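CghA (Chaetomium globosum, PDB 6KBC) is a fungal protein of two calycin-related, beta-rich domains that holds the ligand WK1 in a pocket. Local coordinates at residues F15-P20 and L41-V46; L141-V146 and T159-G164; D241-R246 and Y325-R330; K321-R326 and D342-Q347. All coordinates share one frame; numbering follows the deposited sequence.

Interaction 1: residues F15-P20 and L41-V46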
loop_
_atom_site.group_PDB
_atom_site.type_symbol
_atom_site.label_atom_id
_atom_site.label_comp_id
_atom_site.label_asym_id
_atom_site.label_seq_id
_atom_site.Cartn_x
_atom_site.Cartn_y
_atom_site.Cartn_z
ATOM N N PHE A 15 -14.367 -22.547 -1.500
ATOM C CA PHE A 15 -14.607 -21.152 -1.144
ATOM C C PHE A 15 -14.786 -20.258 -2.366
ATOM O O PHE A 15 -15.317 -19.149 -2.240
ATOM C CB PHE A 15 -13.454 -20.624 -0.277
ATOM C CG PHE A 15 -12.098 -20.677 -0.948
ATOM C CD1 PHE A 15 -11.750 -19.755 -1.928
ATOM C CD2 PHE A 15 -11.183 -21.656 -0.611
ATOM C CE1 PHE A 15 -10.517 -19.804 -2.547
ATOM C CE2 PHE A 15 -9.943 -21.711 -1.231
ATOM C CZ PHE A 15 -9.612 -20.782 -2.200
ATOM N N LEU A 16 -14.338 -20.712 -3.532
ATOM C CA LEU A 16 -14.387 -19.911 -4.745
ATOM C C LEU A 16 -15.768 -19.988 -5.385
ATOM O O LEU A 16 -16.374 -21.059 -5.457
ATOM C CB LEU A 16 -13.321 -20.401 -5.725
ATOM C CG LEU A 16 -12.711 -19.439 -6.739
ATOM C CD1 LEU A 16 -11.958 -18.316 -6.048
ATOM C CD2 LEU A 16 -11.773 -20.216 -7.649
ATOM N N ALA A 17 -16.270 -18.844 -5.839
ATOM C CA ALA A 17 -17.505 -18.853 -6.606
ATOM C C ALA A 17 -17.265 -19.457 -7.990
ATOM O O ALA A 17 -16.130 -19.569 -8.465
ATOM C CB ALA A 17 -18.074 -17.443 -6.738
ATOM N N ASP A 18 -18.361 -19.861 -8.633
ATOM C CA ASP A 18 -18.267 -20.472 -9.956
ATOM C C ASP A 18 -18.010 -19.420 -11.029
ATOM O O ASP A 18 -17.160 -19.614 -11.906
ATOM C CB ASP A 18 -19.549 -21.256 -10.250
ATOM C CG ASP A 18 -19.444 -22.124 -11.499
ATOM O OD1 ASP A 18 -18.795 -21.715 -12.486
ATOM O OD2 ASP A 18 -20.022 -23.232 -11.492
ATOM N N THR A 19 -18.730 -18.312 -10.973
ATOM C CA THR A 19 -18.558 -17.181 -11.865
ATOM C C THR A 19 -18.069 -15.983 -11.065
ATOM O O THR A 19 -18.203 -15.949 -9.835
ATOM C CB THR A 19 -19.882 -16.824 -12.554
ATOM O OG1 THR A 19 -20.817 -16.385 -11.563
ATOM C CG2 THR A 19 -20.453 -18.043 -13.253
ATOM N N PRO A 20 -17.472 -14.992 -11.723
ATOM C CA PRO A 20 -17.287 -13.697 -11.058
ATOM C C PRO A 20 -18.624 -13.174 -10.554
ATOM O O PRO A 20 -19.569 -12.993 -11.322
ATOM C CB PRO A 20 -16.696 -12.806 -12.157
ATOM C CG PRO A 20 -16.756 -13.592 -13.426
ATOM C CD PRO A 20 -16.842 -15.035 -13.052
ATOM N N LEU A 41 -15.679 -16.292 -2.707
ATOM C CA LEU A 41 -14.721 -15.365 -3.296
ATOM C C LEU A 41 -14.789 -15.471 -4.815
ATOM O O LEU A 41 -14.594 -16.555 -5.376
ATOM C CB LEU A 41 -13.302 -15.631 -2.790
ATOM C CG LEU A 41 -12.217 -14.693 -3.343
ATOM C CD1 LEU A 41 -12.380 -13.262 -2.826
ATOM C CD2 LEU A 41 -10.832 -15.229 -3.017
ATOM N N SER A 42 -15.072 -14.348 -5.467
ATOM C CA SER A 42 -15.065 -14.307 -6.920
ATOM C C SER A 42 -13.708 -14.762 -7.450
ATOM O O SER A 42 -12.666 -14.411 -6.884
ATOM C CB SER A 42 -15.373 -12.898 -7.425
ATOM O OG SER A 42 -15.030 -12.773 -8.797
ATOM N N PRO A 43 -13.678 -15.547 -8.530
ATOM C CA PRO A 43 -12.391 -16.026 -9.055
ATOM C C PRO A 43 -11.557 -14.944 -9.727
ATOM O O PRO A 43 -10.413 -15.223 -10.098
ATOM C CB PRO A 43 -12.806 -17.107 -10.061
ATOM C CG PRO A 43 -14.167 -16.693 -10.505
ATOM C CD PRO A 43 -14.822 -16.059 -9.302
ATOM N N THR A 44 -12.082 -13.733 -9.907
ATOM C CA THR A 44 -11.292 -12.635 -10.457
ATOM C C THR A 44 -11.135 -11.494 -9.465
ATOM O O THR A 44 -10.659 -10.417 -9.847
ATOM C CB THR A 44 -11.916 -12.084 -11.740
ATOM O OG1 THR A 44 -13.210 -11.552 -11.438
ATOM C CG2 THR A 44 -12.040 -13.183 -12.791
ATOM N N ALA A 45 -11.551 -11.684 -8.219
ATOM C CA ALA A 45 -11.477 -10.614 -7.241
ATOM C C ALA A 45 -10.200 -10.731 -6.420
ATOM O O ALA A 45 -9.585 -11.796 -6.314
ATOM C CB ALA A 45 -12.693 -10.624 -6.316
ATOM N N VAL A 46 -9.796 -9.606 -5.850
ATOM C CA VAL A 46 -8.685 -9.571 -4.909
ATOM C C VAL A 46 -9.029 -8.575 -3.820
ATOM O O VAL A 46 -9.502 -7.470 -4.103
ATOM C CB VAL A 46 -7.346 -9.237 -5.594
ATOM C CG1 VAL A 46 -7.383 -7.858 -6.222
ATOM C CG2 VAL A 46 -6.216 -9.302 -4.571
#

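Interaction 2: residues L141-V146 and T159-G164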
loop_
_atom_site.group_PDB
_atom_site.type_symbol
_atom_site.label_atom_id
_atom_site.label_comp_id
_atom_site.label_asym_id
_atom_site.label_seq_id
_atom_site.Cartn_x
_atom_site.Cartn_y
_atom_site.Cartn_z
ATOM N N LEU A 141 -10.815 2.842 14.497
ATOM C CA LEU A 141 -9.609 2.932 13.666
ATOM C C LEU A 141 -8.455 3.614 14.398
ATOM O O LEU A 141 -7.546 4.179 13.768
ATOM C CB LEU A 141 -9.904 3.663 12.352
ATOM C CG LEU A 141 -10.974 3.028 11.456
ATOM C CD1 LEU A 141 -11.198 3.871 10.209
ATOM C CD2 LEU A 141 -10.632 1.597 11.090
ATOM N N SER A 142 -8.465 3.584 15.729
ATOM C CA SER A 142 -7.433 4.309 16.451
ATOM C C SER A 142 -6.148 3.509 16.554
ATOM O O SER A 142 -5.078 4.095 16.736
ATOM C CB SER A 142 -7.941 4.675 17.850
ATOM O OG SER A 142 -8.228 3.479 18.548
ATOM N N THR A 143 -6.226 2.183 16.451
ATOM C CA THR A 143 -5.073 1.327 16.677
ATOM C C THR A 143 -5.206 0.084 15.819
ATOM O O THR A 143 -6.309 -0.321 15.441
ATOM C CB THR A 143 -4.939 0.873 18.149
ATOM O OG1 THR A 143 -5.940 -0.113 18.415
ATOM C CG2 THR A 143 -5.105 2.028 19.130
ATOM N N THR A 144 -4.059 -0.529 15.527
ATOM C CA THR A 144 -4.005 -1.830 14.894
ATOM C C THR A 144 -2.997 -2.686 15.629
ATOM O O THR A 144 -2.082 -2.181 16.280
ATOM C CB THR A 144 -3.574 -1.793 13.409
ATOM O OG1 THR A 144 -2.156 -1.608 13.334
ATOM C CG2 THR A 144 -4.245 -0.687 12.675
ATOM N N THR A 145 -3.147 -3.990 15.465
ATOM C CA THR A 145 -2.139 -4.940 15.895
ATOM C C THR A 145 -2.030 -6.020 14.843
ATOM O O THR A 145 -3.043 -6.567 14.406
ATOM C CB THR A 145 -2.488 -5.552 17.261
ATOM O OG1 THR A 145 -2.622 -4.492 18.213
ATOM C CG2 THR A 145 -1.386 -6.480 17.715
ATOM N N VAL A 146 -0.808 -6.307 14.424
ATOM C CA VAL A 146 -0.521 -7.384 13.493
ATOM C C VAL A 146 0.427 -8.333 14.197
ATOM O O VAL A 146 1.432 -7.896 14.762
ATOM C CB VAL A 146 0.097 -6.851 12.191
ATOM C CG1 VAL A 146 0.362 -7.984 11.238
ATOM C CG2 VAL A 146 -0.824 -5.802 11.591
ATOM N N THR A 159 2.371 -2.694 15.500
ATOM C CA THR A 159 1.207 -1.970 15.974
ATOM C C THR A 159 1.208 -0.572 15.396
ATOM O O THR A 159 2.258 0.003 15.111
ATOM C CB THR A 159 1.132 -1.870 17.516
ATOM O OG1 THR A 159 2.080 -0.898 17.981
ATOM C CG2 THR A 159 1.398 -3.216 18.165
ATOM N N HIS A 160 0.008 -0.043 15.219
ATOM C CA HIS A 160 -0.215 1.325 14.796
ATOM C C HIS A 160 -0.987 2.058 15.873
ATOM O O HIS A 160 -1.922 1.504 16.450
ATOM C CB HIS A 160 -1.034 1.389 13.499
ATOM C CG HIS A 160 -0.321 0.871 12.290
ATOM N ND1 HIS A 160 -0.898 -0.011 11.404
ATOM C CD2 HIS A 160 0.894 1.179 11.776
ATOM C CE1 HIS A 160 -0.055 -0.258 10.414
ATOM N NE2 HIS A 160 1.040 0.453 10.617
ATOM N N ARG A 161 -0.628 3.314 16.094
ATOM C CA ARG A 161 -1.398 4.252 16.906
ATOM C C ARG A 161 -1.739 5.378 15.948
ATOM O O ARG A 161 -0.863 6.187 15.625
ATOM C CB ARG A 161 -0.581 4.772 18.086
ATOM C CG ARG A 161 -0.292 3.716 19.119
ATOM C CD ARG A 161 -1.405 2.693 19.207
ATOM N NE ARG A 161 -1.056 1.551 20.056
ATOM C CZ ARG A 161 -1.443 1.383 21.315
ATOM N NH1 ARG A 161 -2.161 2.323 21.910
ATOM N NH2 ARG A 161 -1.085 0.286 21.981
ATOM N N SER A 162 -2.989 5.434 15.494
ATOM C CA SER A 162 -3.347 6.403 14.470
ATOM C C SER A 162 -3.088 7.818 14.951
ATOM O O SER A 162 -3.357 8.160 16.105
ATOM C CB SER A 162 -4.817 6.259 14.076
ATOM O OG SER A 162 -5.152 7.240 13.109
ATOM N N LEU A 163 -2.552 8.650 14.060
ATOM C CA LEU A 163 -2.429 10.058 14.395
ATOM C C LEU A 163 -3.719 10.825 14.128
ATOM O O LEU A 163 -3.752 12.043 14.338
ATOM C CB LEU A 163 -1.254 10.671 13.630
ATOM C CG LEU A 163 0.091 9.996 13.960
ATOM C CD1 LEU A 163 1.264 10.819 13.475
ATOM C CD2 LEU A 163 0.218 9.738 15.483
ATOM N N GLY A 164 -4.770 10.143 13.679
ATOM C CA GLY A 164 -6.061 10.782 13.473
ATOM C C GLY A 164 -6.154 11.671 12.251
ATOM O O GLY A 164 -6.954 12.618 12.239
#

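Interaction 3: residues D241-R246 and Y325-R330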
loop_
_atom_site.group_PDB
_atom_site.type_symbol
_atom_site.label_atom_id
_atom_site.label_comp_id
_atom_site.label_asym_id
_atom_site.label_seq_id
_atom_site.Cartn_x
_atom_site.Cartn_y
_atom_site.Cartn_z
ATOM N N ASP A 241 1.357 -0.011 -15.023
ATOM C CA ASP A 241 2.194 0.649 -14.034
ATOM C C ASP A 241 1.395 0.822 -12.753
ATOM O O ASP A 241 0.236 1.246 -12.791
ATOM C CB ASP A 241 2.680 2.005 -14.556
ATOM C CG ASP A 241 3.987 2.442 -13.925
ATOM O OD1 ASP A 241 4.021 2.622 -12.687
ATOM O OD2 ASP A 241 4.989 2.578 -14.657
ATOM N N ALA A 242 2.014 0.494 -11.628
ATOM C CA ALA A 242 1.408 0.744 -10.328
ATOM C C ALA A 242 2.487 1.330 -9.436
ATOM O O ALA A 242 3.610 0.823 -9.412
ATOM C CB ALA A 242 0.828 -0.538 -9.717
ATOM N N LEU A 243 2.168 2.416 -8.740
ATOM C CA LEU A 243 3.118 3.051 -7.836
ATOM C C LEU A 243 2.485 3.194 -6.461
ATOM O O LEU A 243 1.501 3.927 -6.305
ATOM C CB LEU A 243 3.544 4.421 -8.348
ATOM C CG LEU A 243 4.351 5.226 -7.313
ATOM C CD1 LEU A 243 5.684 4.561 -7.045
ATOM C CD2 LEU A 243 4.541 6.652 -7.809
ATOM N N PHE A 244 3.054 2.507 -5.476
ATOM C CA PHE A 244 2.745 2.732 -4.064
ATOM C C PHE A 244 3.778 3.672 -3.468
ATOM O O PHE A 244 4.975 3.495 -3.694
ATOM C CB PHE A 244 2.757 1.423 -3.270
ATOM C CG PHE A 244 2.549 1.625 -1.775
ATOM C CD1 PHE A 244 1.270 1.687 -1.245
ATOM C CD2 PHE A 244 3.634 1.771 -0.916
ATOM C CE1 PHE A 244 1.065 1.887 0.139
ATOM C CE2 PHE A 244 3.448 1.970 0.464
ATOM C CZ PHE A 244 2.160 2.034 0.985
ATOM N N VAL A 245 3.328 4.655 -2.681
ATOM C CA VAL A 245 4.247 5.517 -1.940
ATOM C C VAL A 245 3.719 5.708 -0.535
ATOM O O VAL A 245 2.534 5.993 -0.346
ATOM C CB VAL A 245 4.405 6.918 -2.573
ATOM C CG1 VAL A 245 5.323 7.777 -1.725
ATOM C CG2 VAL A 245 4.905 6.842 -3.983
ATOM N N ARG A 246 4.613 5.638 0.448
ATOM C CA ARG A 246 4.345 6.244 1.748
ATOM C C ARG A 246 5.626 6.910 2.198
ATOM O O ARG A 246 6.666 6.253 2.252
ATOM C CB ARG A 246 3.888 5.222 2.787
ATOM C CG ARG A 246 3.482 5.916 4.098
ATOM C CD ARG A 246 3.246 4.933 5.228
ATOM N NE ARG A 246 2.399 3.809 4.839
ATOM C CZ ARG A 246 1.087 3.879 4.626
ATOM N NH1 ARG A 246 0.432 5.029 4.769
ATOM N NH2 ARG A 246 0.424 2.777 4.300
ATOM N N TYR A 325 11.162 8.734 -8.096
ATOM C CA TYR A 325 9.940 9.338 -8.589
ATOM C C TYR A 325 9.861 10.757 -8.067
ATOM O O TYR A 325 10.247 11.031 -6.924
ATOM C CB TYR A 325 8.699 8.568 -8.118
ATOM C CG TYR A 325 8.159 7.554 -9.101
ATOM C CD1 TYR A 325 7.259 7.935 -10.092
ATOM C CD2 TYR A 325 8.509 6.207 -9.006
ATOM C CE1 TYR A 325 6.748 7.001 -10.994
ATOM C CE2 TYR A 325 8.002 5.269 -9.880
ATOM C CZ TYR A 325 7.112 5.674 -10.871
ATOM O OH TYR A 325 6.603 4.743 -11.752
ATOM N N ARG A 326 9.340 11.650 -8.890
ATOM C CA ARG A 326 8.922 12.963 -8.436
ATOM C C ARG A 326 7.426 12.916 -8.180
ATOM O O ARG A 326 6.680 12.360 -8.990
ATOM C CB ARG A 326 9.259 14.039 -9.467
ATOM C CG ARG A 326 8.733 15.430 -9.103
ATOM C CD ARG A 326 9.462 16.477 -9.952
ATOM N NE ARG A 326 10.885 16.441 -9.630
ATOM C CZ ARG A 326 11.869 16.781 -10.456
ATOM N NH1 ARG A 326 11.602 17.221 -11.679
ATOM N NH2 ARG A 326 13.130 16.684 -10.047
ATOM N N LEU A 327 7.002 13.458 -7.034
ATOM C CA LEU A 327 5.596 13.630 -6.688
ATOM C C LEU A 327 5.311 15.114 -6.595
ATOM O O LEU A 327 5.881 15.807 -5.742
ATOM C CB LEU A 327 5.241 12.988 -5.341
ATOM C CG LEU A 327 5.409 11.488 -5.192
ATOM C CD1 LEU A 327 4.900 11.084 -3.795
ATOM C CD2 LEU A 327 4.661 10.778 -6.299
ATOM N N GLU A 328 4.414 15.597 -7.437
ATOM C CA GLU A 328 3.997 16.990 -7.392
ATOM C C GLU A 328 2.530 17.014 -6.996
ATOM O O GLU A 328 1.672 16.582 -7.769
ATOM C CB GLU A 328 4.215 17.669 -8.733
ATOM C CG GLU A 328 3.709 19.091 -8.811
ATOM C CD GLU A 328 3.544 19.482 -10.257
ATOM O OE1 GLU A 328 4.429 20.175 -10.776
ATOM O OE2 GLU A 328 2.544 19.053 -10.879
ATOM N N PHE A 329 2.242 17.503 -5.795
ATOM C CA PHE A 329 0.861 17.625 -5.344
ATOM C C PHE A 329 0.359 19.024 -5.641
ATOM O O PHE A 329 1.098 19.996 -5.500
ATOM C CB PHE A 329 0.744 17.355 -3.836
ATOM C CG PHE A 329 0.853 15.917 -3.473
ATOM C CD1 PHE A 329 -0.276 15.123 -3.417
ATOM C CD2 PHE A 329 2.088 15.353 -3.179
ATOM C CE1 PHE A 329 -0.177 13.783 -3.053
ATOM C CE2 PHE A 329 2.197 14.023 -2.824
ATOM C CZ PHE A 329 1.053 13.235 -2.758
ATOM N N ARG A 330 -0.899 19.126 -6.042
ATOM C CA ARG A 330 -1.527 20.421 -6.247
ATOM C C ARG A 330 -2.759 20.530 -5.367
ATOM O O ARG A 330 -3.489 19.553 -5.176
ATOM C CB ARG A 330 -1.937 20.626 -7.700
ATOM C CG ARG A 330 -0.799 20.434 -8.655
ATOM C CD ARG A 330 -1.122 21.018 -10.017
ATOM N NE ARG A 330 -0.109 20.588 -10.960
ATOM C CZ ARG A 330 -0.168 20.787 -12.269
ATOM N NH1 ARG A 330 -1.202 21.453 -12.800
ATOM N NH2 ARG A 330 0.817 20.315 -13.043
HETATM O O HOH W 1 6.458 2.176 -11.345
#

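Interaction 4: residues K321-R326 and D342-Q347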
loop_
_atom_site.group_PDB
_atom_site.type_symbol
_atom_site.label_atom_id
_atom_site.label_comp_id
_atom_site.label_asym_id
_atom_site.label_seq_id
_atom_site.Cartn_x
_atom_site.Cartn_y
_atom_site.Cartn_z
ATOM N N LYS A 321 14.341 2.210 -16.006
ATOM C CA LYS A 321 15.613 2.354 -15.310
ATOM C C LYS A 321 15.616 3.635 -14.486
ATOM O O LYS A 321 16.498 4.490 -14.617
ATOM C CB LYS A 321 16.740 2.349 -16.343
ATOM C CG LYS A 321 16.787 1.091 -17.238
ATOM C CD LYS A 321 16.574 -0.192 -16.448
ATOM C CE LYS A 321 16.860 -1.456 -17.287
ATOM N NZ LYS A 321 15.986 -1.464 -18.472
ATOM N N ASN A 322 14.588 3.813 -13.649
ATOM C CA ASN A 322 14.429 5.075 -12.943
ATOM C C ASN A 322 15.211 5.083 -11.627
ATOM O O ASN A 322 15.421 4.049 -10.988
ATOM C CB ASN A 322 12.946 5.380 -12.678
ATOM C CG ASN A 322 12.276 4.336 -11.812
ATOM O OD1 ASN A 322 12.371 3.135 -12.084
ATOM N ND2 ASN A 322 11.564 4.792 -10.769
ATOM N N VAL A 323 15.661 6.279 -11.234
ATOM C CA VAL A 323 16.366 6.427 -9.971
ATOM C C VAL A 323 15.415 6.845 -8.865
ATOM O O VAL A 323 15.835 6.990 -7.713
ATOM C CB VAL A 323 17.522 7.436 -10.129
ATOM C CG1 VAL A 323 18.552 6.909 -11.217
ATOM C CG2 VAL A 323 16.998 8.796 -10.507
ATOM N N GLY A 324 14.141 7.026 -9.178
ATOM C CA GLY A 324 13.179 7.459 -8.182
ATOM C C GLY A 324 11.957 8.026 -8.875
ATOM O O GLY A 324 11.759 7.831 -10.071
ATOM N N TYR A 325 11.162 8.734 -8.096
ATOM C CA TYR A 325 9.940 9.338 -8.589
ATOM C C TYR A 325 9.861 10.757 -8.067
ATOM O O TYR A 325 10.247 11.031 -6.924
ATOM C CB TYR A 325 8.699 8.568 -8.118
ATOM C CG TYR A 325 8.159 7.554 -9.101
ATOM C CD1 TYR A 325 7.259 7.935 -10.092
ATOM C CD2 TYR A 325 8.509 6.207 -9.006
ATOM C CE1 TYR A 325 6.748 7.001 -10.994
ATOM C CE2 TYR A 325 8.002 5.269 -9.880
ATOM C CZ TYR A 325 7.112 5.674 -10.871
ATOM O OH TYR A 325 6.603 4.743 -11.752
ATOM N N ARG A 326 9.340 11.650 -8.890
ATOM C CA ARG A 326 8.922 12.963 -8.436
ATOM C C ARG A 326 7.426 12.916 -8.180
ATOM O O ARG A 326 6.680 12.360 -8.990
ATOM C CB ARG A 326 9.259 14.039 -9.467
ATOM C CG ARG A 326 8.733 15.430 -9.103
ATOM C CD ARG A 326 9.462 16.477 -9.952
ATOM N NE ARG A 326 10.885 16.441 -9.630
ATOM C CZ ARG A 326 11.869 16.781 -10.456
ATOM N NH1 ARG A 326 11.602 17.221 -11.679
ATOM N NH2 ARG A 326 13.130 16.684 -10.047
ATOM N N ASP A 342 11.070 14.871 -4.387
ATOM C CA ASP A 342 11.828 13.853 -5.090
ATOM C C ASP A 342 12.028 12.693 -4.141
ATOM O O ASP A 342 12.480 12.882 -3.001
ATOM C CB ASP A 342 13.163 14.404 -5.589
ATOM C CG ASP A 342 12.992 15.240 -6.851
ATOM O OD1 ASP A 342 11.832 15.398 -7.313
ATOM O OD2 ASP A 342 14.005 15.703 -7.395
ATOM N N LEU A 343 11.652 11.512 -4.591
ATOM C CA LEU A 343 11.781 10.293 -3.808
ATOM C C LEU A 343 12.824 9.454 -4.523
ATOM O O LEU A 343 12.532 8.846 -5.557
ATOM C CB LEU A 343 10.453 9.561 -3.705
ATOM C CG LEU A 343 9.468 10.100 -2.656
ATOM C CD1 LEU A 343 9.038 11.507 -2.964
ATOM C CD2 LEU A 343 8.280 9.192 -2.670
ATOM N N ARG A 344 14.044 9.434 -4.002
ATOM C CA ARG A 344 15.139 8.801 -4.722
ATOM C C ARG A 344 15.469 7.470 -4.080
ATOM O O ARG A 344 15.537 7.364 -2.851
ATOM C CB ARG A 344 16.363 9.720 -4.798
ATOM C CG ARG A 344 16.024 10.957 -5.612
ATOM C CD ARG A 344 17.167 11.956 -5.697
ATOM N NE ARG A 344 16.775 13.075 -6.545
ATOM C CZ ARG A 344 16.905 13.084 -7.869
ATOM N NH1 ARG A 344 17.417 12.026 -8.501
ATOM N NH2 ARG A 344 16.513 14.149 -8.562
ATOM N N HIS A 345 15.654 6.455 -4.930
ATOM C CA HIS A 345 15.915 5.093 -4.486
ATOM C C HIS A 345 17.180 5.041 -3.645
ATOM O O HIS A 345 18.281 5.281 -4.157
ATOM C CB HIS A 345 16.068 4.163 -5.685
ATOM C CG HIS A 345 14.834 4.071 -6.534
ATOM N ND1 HIS A 345 14.876 3.740 -7.872
ATOM C CD2 HIS A 345 13.527 4.254 -6.228
ATOM C CE1 HIS A 345 13.647 3.733 -8.358
ATOM N NE2 HIS A 345 12.807 4.027 -7.377
ATOM N N HIS A 346 17.023 4.711 -2.365
ATOM C CA HIS A 346 18.134 4.640 -1.433
ATOM C C HIS A 346 18.565 3.213 -1.152
ATOM O O HIS A 346 19.760 2.928 -1.117
ATOM C CB HIS A 346 17.770 5.337 -0.116
ATOM C CG HIS A 346 18.865 5.278 0.898
ATOM N ND1 HIS A 346 19.972 6.098 0.843
ATOM C CD2 HIS A 346 19.045 4.470 1.972
ATOM C CE1 HIS A 346 20.782 5.803 1.845
ATOM N NE2 HIS A 346 20.240 4.822 2.548
ATOM N N GLN A 347 17.618 2.304 -0.975
ATOM C CA GLN A 347 17.937 0.916 -0.701
ATOM C C GLN A 347 17.007 0.047 -1.513
ATOM O O GLN A 347 15.790 0.239 -1.468
ATOM C CB GLN A 347 17.794 0.563 0.796
ATOM C CG GLN A 347 18.171 -0.884 1.076
ATOM C CD GLN A 347 17.982 -1.294 2.533
ATOM O OE1 GLN A 347 17.673 -0.469 3.403
ATOM N NE2 GLN A 347 18.157 -2.586 2.799
#

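Interaction 1: residues F15-P20 and L41-V46
Leu16 and Leu41 form a lone beta bridge between two irregular parts of one long loop, which lies between strands 6-10 and 46-54 of the N-terminal calycin-related domain. Leu41 N donates to Phe15 O, and Ala17 N returns the link to Leu41 O, each at 2.9 Å. The second bond comes in steeply, with Ala17 N 46° out of the carbonyl plane of Leu41. A methyl also lies close to this oxygen, Leu16 CD1 being 3.2 Å from Leu41 O. With chi1 at -152°, anti to the backbone N, Leu16 CG is placed beside Leu41 O and Pro43, and chi2 (63°) then sets CD1 against the oxygen. Leu16 CG is 4.1 Å from Pro43 CB.

Pro43 suits the second place of the type I turn from Ser42 to Ala45, since its ring fixes the phi that turn needs. Its CD sits 3.4 Å from Thr19 O, and its ring crosses that of Pro20 at about a right angle, two compact, puckered apolar rings, with Pro20 CD 4.0 Å from Pro43 CG. Phe15, which is buried, turns the edge of its ring toward Leu41 CB and also meets the ring of Phe77. Thr44 gives its hydroxyl to a hydrogen bond with Pro232 O. Ser42 adds an ST turn at the start of the beta turn, its OG accepting from Thr44 N at 3.3 Å.

Interaction 2: residues L141-V146 and T159-G164
Thr144 and His160 cross obliquely on the buried face of a beta hairpin, strands 143-150 and 154-162 of the N-terminal calycin-related domain; the parts 143-146 and 159-162 run antiparallel at 173°. They are a hydrogen-bonded pair: Thr144 N donates to His160 O at 3.1 Å, and His160 N to Thr144 O at 3.2 Å. Above this backbone pairing the threonine hydroxyl stands between its own backbone N and carbonyl carbon (chi1 77°), which puts OG1 beside the imidazole. His160 ND1 approaches Thr144 OG1 to 2.8 Å, but the angle at the hydrogen is only 115°, so the bond is weak. The methyl Thr144 CG2 lies at the ring's edge, in its plane. Threonine thus meets the ring with both a polar and an apolar branch, while the far nitrogen of the histidine, NE2, is hydrogen-bonded to Asp52 O and ties the hairpin to strand 46-54.

On the other face Thr143 and Arg161 lie side by side, pointing the same way. The arginine chain bends at chi2, and its CD rests 3.8 Å from Thr143 CG2, aliphatic part against methyl, a fitting use of a long side chain at an exposed position. Thr159, on this face too, pairs its hydroxyl with that of Thr193 on strand 181-200. Where the strands part, Ser162 N donates to Ser142 O, and Ser162 OG closes an ST turn by accepting from Gly164 N at 3.0 Å.

Interaction 3: residues D241-R246 and Y325-R330
The Tyr325 ring carries Leu243 on one face: CD2 stands 3.7 Å above the ring plane, over its centre, in a CH-pi contact, and CD1 reaches 3.7 Å from Tyr325 CE2. The side chains slide past each other in opposite directions, and both methyls of the leucine fork come to the same ring face. At its far end the ring meets a second flat group. Tyr325 and Asp241 reach toward each other tip to tip, with carboxylate and ring planes 87° apart, and a water joins them, 2.8 Å from Asp241 OD1, to which it donates, and 2.6 Å from Tyr325 OH.

The buried carboxylate of Asp241 is surrounded by cations: OD1 pairs with Arg258, OD2 with Lys307 and Arg319, and the lysine also bonds Tyr325 OH. That cluster would be expected to stabilise the carboxylate form. Beyond the aromatic ring the contact turns wholly apolar, with Val245 CG1 and Leu327 CD1 meeting tip to tip at 3.9 Å.

The axes of segments 241-246 and 325-330 are 10.6 Å apart and cross at -72°. Their parent strands, 239-249 and 324-330, face each other across the interior of the C-terminal domain. Strand 239-249 lies between strands 252-261 and 382-392; its Ala242 and Phe244 touch WK1. Strand 324-330 lies between strands 302-308 and 338-346.

Interaction 4: residues K321-R326 and D342-Q347
Asp342 OD2 is gripped by two arginines, accepting from Arg326 NH2 at 3.0 Å across the strand pair and, more loosely, from Arg344 NH2 at 3.2 Å. Arg326 takes the carboxylate side-on, its NE donating to Asp342 OD1 at 2.7 Å. Both of its bonds use syn lone pairs, and the guanidinium and carboxylate planes are only 14° apart; a bend at chi3 (-63°) turns NE toward the acid. Arg344 instead comes from above the carboxylate plane. One aspartate between two arginines probably eases the repulsion of their like charges, and Arg344 NH1 has further partners in the carbonyls of Asp310 and Asp312.

The backbones of Tyr325 and Leu343 form a hydrogen-bonded pair, Tyr325 N to Leu343 O at 2.9 Å and Leu343 N to Tyr325 O at 2.8 Å, their side chains on the face away from the salt bridges. Gly324, having no side chain, lets its CA come to 3.0 Å from Leu343 O and lie over the imidazole of His345; its backbone angles would also press a CB against the preceding carbonyl. His345 donates its backbone N to Val323 O, while its ring is held by Leu314 O at ND1 and by Glu390 at NE2, and stacks with Phe367. Asn322 ND2 binds Gly324 O and Glu390 alike. The backbone bonds join strands 324-330 and 338-346 of the C-terminal calycin-related domain as an antiparallel beta hairpin, which the side-chain bonds reinforce.

How the interactions relate
Interactions 1 and 2 lie in the N-terminal domain, interactions 3 and 4 in the C-terminal one. Interactions 3 and 4 are one continuous piece: they share Tyr325 and Arg326 on strand 324-330, their centres are 10 Å apart, and Leu343 CD2 packs 3.4 Å from Val245 CG1. Segment 241-246 carries two WK1 pocket residues, Ala242 and Phe244, on its other side, while the side chain of Leu243, which makes the contact, is about 7 Å from the ligand, against about 13 Å for those of His160 and Leu41. Interaction 2 approaches interaction 3 to about 7 Å between nearest atoms; Asp52 connects them further, its carbonyl bonded to His160 and its carboxylate to Arg246. Interaction 1 is remote, its centre about 37 Å from that of interaction 4.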